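Local coordinates for antibiotic resistance protein (Deinococcus radiodurans, PDB 2VLI) that is a tunicamycin-resistance protein of the P-loop NTPase clan, a phosphotransferase that probably confers resistance by phosphorylating the antibiotic, at residues Ser5-Phe14 with Ser73-Ile86. Numbering follows the deposited sequence.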
loop_
_atom_site.group_PDB
_atom_site.type_symbol
_atom_site.label_atom_id
_atom_site.label_comp_id
_atom_site.label_asym_id
_atom_site.label_seq_id
_atom_site.Cartn_x
_atom_site.Cartn_y
_atom_site.Cartn_z
ATOM N N SER A 5 -24.313 -11.082 -16.185
ATOM C CA SER A 5 -24.951 -9.906 -15.509
ATOM C C SER A 5 -23.872 -9.112 -14.750
ATOM O O SER A 5 -22.828 -9.653 -14.430
ATOM C CB SER A 5 -26.022 -10.374 -14.533
ATOM O OG SER A 5 -25.455 -11.260 -13.572
ATOM N N PRO A 6 -24.119 -7.823 -14.465
ATOM C CA PRO A 6 -23.031 -7.016 -13.899
ATOM C C PRO A 6 -22.491 -7.504 -12.553
ATOM O O PRO A 6 -23.248 -7.951 -11.714
ATOM C CB PRO A 6 -23.674 -5.642 -13.704
ATOM C CG PRO A 6 -24.861 -5.637 -14.599
ATOM C CD PRO A 6 -25.357 -7.048 -14.612
ATOM N N ILE A 7 -21.184 -7.360 -12.359
ATOM C CA ILE A 7 -20.537 -7.621 -11.057
ATOM C C ILE A 7 -20.127 -6.291 -10.414
ATOM O O ILE A 7 -19.358 -5.524 -11.013
ATOM C CB ILE A 7 -19.329 -8.576 -11.225
ATOM C CG1 ILE A 7 -19.824 -9.923 -11.799
ATOM C CG2 ILE A 7 -18.619 -8.825 -9.880
ATOM C CD1 ILE A 7 -18.715 -10.915 -12.125
ATOM N N ILE A 8 -20.666 -5.992 -9.229
ATOM C CA ILE A 8 -20.365 -4.723 -8.534
ATOM C C ILE A 8 -19.446 -5.044 -7.356
ATOM O O ILE A 8 -19.862 -5.673 -6.429
ATOM C CB ILE A 8 -21.631 -4.017 -8.067
ATOM C CG1 ILE A 8 -22.607 -3.855 -9.230
ATOM C CG2 ILE A 8 -21.338 -2.686 -7.485
ATOM C CD1 ILE A 8 -24.024 -3.522 -8.778
ATOM N N TRP A 9 -18.196 -4.609 -7.442
ATOM C CA TRP A 9 -17.130 -5.028 -6.557
ATOM C C TRP A 9 -16.769 -3.794 -5.748
ATOM O O TRP A 9 -16.353 -2.789 -6.304
ATOM C CB TRP A 9 -15.976 -5.481 -7.425
ATOM C CG TRP A 9 -14.700 -5.809 -6.718
ATOM C CD1 TRP A 9 -13.804 -4.925 -6.192
ATOM C CD2 TRP A 9 -14.111 -7.110 -6.560
ATOM N NE1 TRP A 9 -12.718 -5.583 -5.697
ATOM C CE2 TRP A 9 -12.865 -6.928 -5.922
ATOM C CE3 TRP A 9 -14.505 -8.407 -6.910
ATOM C CZ2 TRP A 9 -12.028 -7.994 -5.580
ATOM C CZ3 TRP A 9 -13.642 -9.481 -6.575
ATOM C CH2 TRP A 9 -12.437 -9.264 -5.911
ATOM N N ILE A 10 -16.999 -3.849 -4.452
ATOM C CA ILE A 10 -16.897 -2.687 -3.606
ATOM C C ILE A 10 -15.891 -2.893 -2.472
ATOM O O ILE A 10 -16.130 -3.669 -1.544
ATOM C CB ILE A 10 -18.281 -2.331 -2.992
ATOM C CG1 ILE A 10 -19.284 -2.081 -4.108
ATOM C CG2 ILE A 10 -18.153 -1.107 -2.041
ATOM C CD1 ILE A 10 -20.759 -2.113 -3.653
ATOM N N ASN A 11 -14.764 -2.191 -2.551
ATOM C CA ASN A 11 -13.735 -2.249 -1.555
ATOM C C ASN A 11 -13.912 -1.076 -0.608
ATOM O O ASN A 11 -14.253 0.018 -1.031
ATOM C CB ASN A 11 -12.372 -2.177 -2.206
ATOM C CG ASN A 11 -11.238 -2.381 -1.213
ATOM O OD1 ASN A 11 -11.388 -3.067 -0.193
ATOM N ND2 ASN A 11 -10.120 -1.741 -1.475
ATOM N N GLY A 12 -13.625 -1.286 0.643
ATOM C CA GLY A 12 -13.928 -0.279 1.661
ATOM C C GLY A 12 -12.973 -0.434 2.803
ATOM O O GLY A 12 -12.331 -1.483 2.918
ATOM N N PRO A 13 -12.847 0.610 3.636
ATOM C CA PRO A 13 -11.936 0.569 4.765
ATOM C C PRO A 13 -12.570 -0.044 6.018
ATOM O O PRO A 13 -11.888 -0.161 7.007
ATOM C CB PRO A 13 -11.691 2.049 5.039
ATOM C CG PRO A 13 -13.008 2.667 4.760
ATOM C CD PRO A 13 -13.558 1.904 3.573
ATOM N N PHE A 14 -13.849 -0.426 5.964
ATOM C CA PHE A 14 -14.584 -0.889 7.154
ATOM C C PHE A 14 -14.292 -2.356 7.549
ATOM O O PHE A 14 -13.284 -2.943 7.105
ATOM C CB PHE A 14 -16.092 -0.653 6.965
ATOM C CG PHE A 14 -16.448 0.778 6.670
ATOM C CD1 PHE A 14 -16.360 1.760 7.687
ATOM C CD2 PHE A 14 -16.883 1.154 5.383
ATOM C CE1 PHE A 14 -16.695 3.080 7.431
ATOM C CE2 PHE A 14 -17.208 2.490 5.099
ATOM C CZ PHE A 14 -17.113 3.456 6.133
ATOM N N SER A 73 -20.935 -16.119 -11.116
ATOM C CA SER A 73 -21.239 -15.234 -12.238
ATOM C C SER A 73 -22.143 -15.902 -13.278
ATOM O O SER A 73 -23.062 -15.290 -13.781
ATOM C CB SER A 73 -19.926 -14.780 -12.914
ATOM O OG SER A 73 -20.181 -13.806 -13.890
ATOM N N ARG A 74 -21.853 -17.151 -13.609
ATOM C CA ARG A 74 -22.639 -17.902 -14.598
ATOM C C ARG A 74 -24.059 -18.241 -14.060
ATOM O O ARG A 74 -25.005 -18.376 -14.815
ATOM C CB ARG A 74 -21.910 -19.193 -14.987
ATOM C CG ARG A 74 -20.902 -19.086 -16.149
ATOM C CD ARG A 74 -19.465 -18.674 -15.733
ATOM N NE ARG A 74 -18.445 -19.007 -16.751
ATOM C CZ ARG A 74 -18.320 -18.407 -17.944
ATOM N NH1 ARG A 74 -19.146 -17.418 -18.316
ATOM N NH2 ARG A 74 -17.355 -18.797 -18.786
ATOM N N GLU A 75 -24.195 -18.352 -12.752
ATOM C CA GLU A 75 -25.457 -18.742 -12.146
ATOM C C GLU A 75 -26.339 -17.573 -11.690
ATOM O O GLU A 75 -27.494 -17.778 -11.318
ATOM C CB GLU A 75 -25.172 -19.637 -10.943
ATOM C CG GLU A 75 -24.401 -20.902 -11.298
ATOM C CD GLU A 75 -25.202 -21.928 -12.103
ATOM O OE1 GLU A 75 -26.261 -22.368 -11.597
ATOM O OE2 GLU A 75 -24.763 -22.305 -13.230
ATOM N N ALA A 76 -25.792 -16.364 -11.673
ATOM C CA ALA A 76 -26.471 -15.218 -11.088
ATOM C C ALA A 76 -27.622 -14.770 -11.996
ATOM O O ALA A 76 -27.457 -14.707 -13.212
ATOM C CB ALA A 76 -25.473 -14.064 -10.876
ATOM N N ALA A 77 -28.778 -14.509 -11.393
ATOM C CA ALA A 77 -29.945 -13.979 -12.114
ATOM C C ALA A 77 -29.673 -12.493 -12.344
ATOM O O ALA A 77 -29.615 -12.017 -13.477
ATOM C CB ALA A 77 -31.255 -14.185 -11.276
ATOM N N GLY A 78 -29.460 -11.788 -11.238
ATOM C CA GLY A 78 -29.234 -10.370 -11.276
ATOM C C GLY A 78 -27.767 -10.025 -11.065
ATOM O O GLY A 78 -26.867 -10.858 -11.237
ATOM N N PRO A 79 -27.517 -8.778 -10.725
ATOM C CA PRO A 79 -26.146 -8.387 -10.474
ATOM C C PRO A 79 -25.502 -9.110 -9.287
ATOM O O PRO A 79 -26.134 -9.419 -8.284
ATOM C CB PRO A 79 -26.246 -6.882 -10.217
ATOM C CG PRO A 79 -27.592 -6.467 -10.840
ATOM C CD PRO A 79 -28.468 -7.663 -10.597
ATOM N N LEU A 80 -24.219 -9.371 -9.425
ATOM C CA LEU A 80 -23.442 -9.987 -8.394
ATOM C C LEU A 80 -22.723 -8.865 -7.622
ATOM O O LEU A 80 -21.979 -8.098 -8.226
ATOM C CB LEU A 80 -22.482 -10.954 -9.065
ATOM C CG LEU A 80 -21.922 -12.153 -8.312
ATOM C CD1 LEU A 80 -23.022 -12.959 -7.564
ATOM C CD2 LEU A 80 -21.224 -13.038 -9.315
ATOM N N ILE A 81 -22.987 -8.759 -6.320
ATOM C CA ILE A 81 -22.413 -7.718 -5.449
ATOM C C ILE A 81 -21.356 -8.315 -4.527
ATOM O O ILE A 81 -21.620 -9.244 -3.789
ATOM C CB ILE A 81 -23.478 -7.024 -4.588
ATOM C CG1 ILE A 81 -24.631 -6.508 -5.455
ATOM C CG2 ILE A 81 -22.830 -5.938 -3.749
ATOM C CD1 ILE A 81 -26.003 -6.294 -4.717
ATOM N N VAL A 82 -20.141 -7.798 -4.586
ATOM C CA VAL A 82 -19.015 -8.374 -3.843
ATOM C C VAL A 82 -18.354 -7.328 -2.918
ATOM O O VAL A 82 -17.543 -6.561 -3.386
ATOM C CB VAL A 82 -17.931 -8.910 -4.841
ATOM C CG1 VAL A 82 -16.823 -9.630 -4.088
ATOM C CG2 VAL A 82 -18.569 -9.762 -6.000
ATOM N N PRO A 83 -18.668 -7.326 -1.604
ATOM C CA PRO A 83 -17.981 -6.466 -0.629
ATOM C C PRO A 83 -16.637 -7.069 -0.228
ATOM O O PRO A 83 -16.584 -8.219 0.160
ATOM C CB PRO A 83 -18.925 -6.436 0.576
ATOM C CG PRO A 83 -19.925 -7.550 0.373
ATOM C CD PRO A 83 -19.610 -8.253 -0.944
ATOM N N VAL A 84 -15.565 -6.274 -0.313
ATOM C CA VAL A 84 -14.245 -6.666 0.084
ATOM C C VAL A 84 -13.640 -5.555 0.914
ATOM O O VAL A 84 -14.138 -4.448 0.939
ATOM C CB VAL A 84 -13.325 -6.981 -1.114
ATOM C CG1 VAL A 84 -13.910 -8.072 -1.932
ATOM C CG2 VAL A 84 -13.129 -5.780 -1.998
ATOM N N SER A 85 -12.605 -5.908 1.647
ATOM C CA SER A 85 -11.828 -4.988 2.462
ATOM C C SER A 85 -10.388 -5.336 2.255
ATOM O O SER A 85 -9.866 -6.246 2.906
ATOM C CB SER A 85 -12.168 -5.177 3.919
ATOM O OG SER A 85 -12.370 -3.906 4.497
ATOM N N ILE A 86 -9.757 -4.679 1.284
ATOM C CA ILE A 86 -8.382 -4.980 0.936
ATOM C C ILE A 86 -7.605 -3.653 0.963
ATOM O O ILE A 86 -8.042 -2.682 0.389
ATOM C CB ILE A 86 -8.245 -5.562 -0.453
ATOM C CG1 ILE A 86 -8.996 -6.912 -0.577
ATOM C CG2 ILE A 86 -6.778 -5.723 -0.817
ATOM C CD1 ILE A 86 -8.283 -8.075 0.010
#
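Ile7 to Asn11 run beside Leu80 to Val84 as neighbouring parallel strands, their short axes 12° apart, in the middle of the parallel sheet of a P-loop NTPase fold. Strand order is 2-3-1-4-5, and 7-11 is the central strand that leads into the P-loop region, consistent with a nucleotide-binding phosphotransferase. Its far edge pairs with strand 107-112.

Backbone bonds zigzag between the strands: Leu80 N to Pro6 O, Ile8 N to Leu80 O (2.7 Å), Val82 N to Ile8 O, Ile10 N to Val82 O and Val84 N to Ile10 O. Pro83 has no N-H, but its N faces away from strand 7-11, leaving the series unbroken. Just past strand 7-11, Gly12 N makes only a weak bond to Val84 O.

On one face, Ile7, Trp9, Leu80, Val82 and Val84 pack together. Ile7 CG1 lies alongside Leu80 CB, while its CD1 extends to Ser73 OG at the end of helix 61-75. The indole of Trp9 (CG anti to the backbone N, chi1 173°) stands out from the sheet beside the second strand's valines: CE3 rests 3.9 Å from Val82 CG1, and Val84 CG1 sits above one ring face, offset toward the rim. Leu69 of helix 61-75 and Leu95 and Met96 of helix 89-101 also touch this indole. Ile8, Ile10, Ile81 and Pro83 point to the other face, where helix 20-28 meets the last three.

Polar side chains tie both ends. Ser5 OG donates to Gly78 O (2.8 Å) from above the carbonyl plane. At the C-terminal end, Ser85 OG lies 2.9 Å from both Gly12 O and Phe14 O. The amide of Asn11 mimics a backbone partner for Ile86: OD1 accepts from Ile86 N at 2.7 Å, and ND2 donates in plane to a lone pair of Ile86 O.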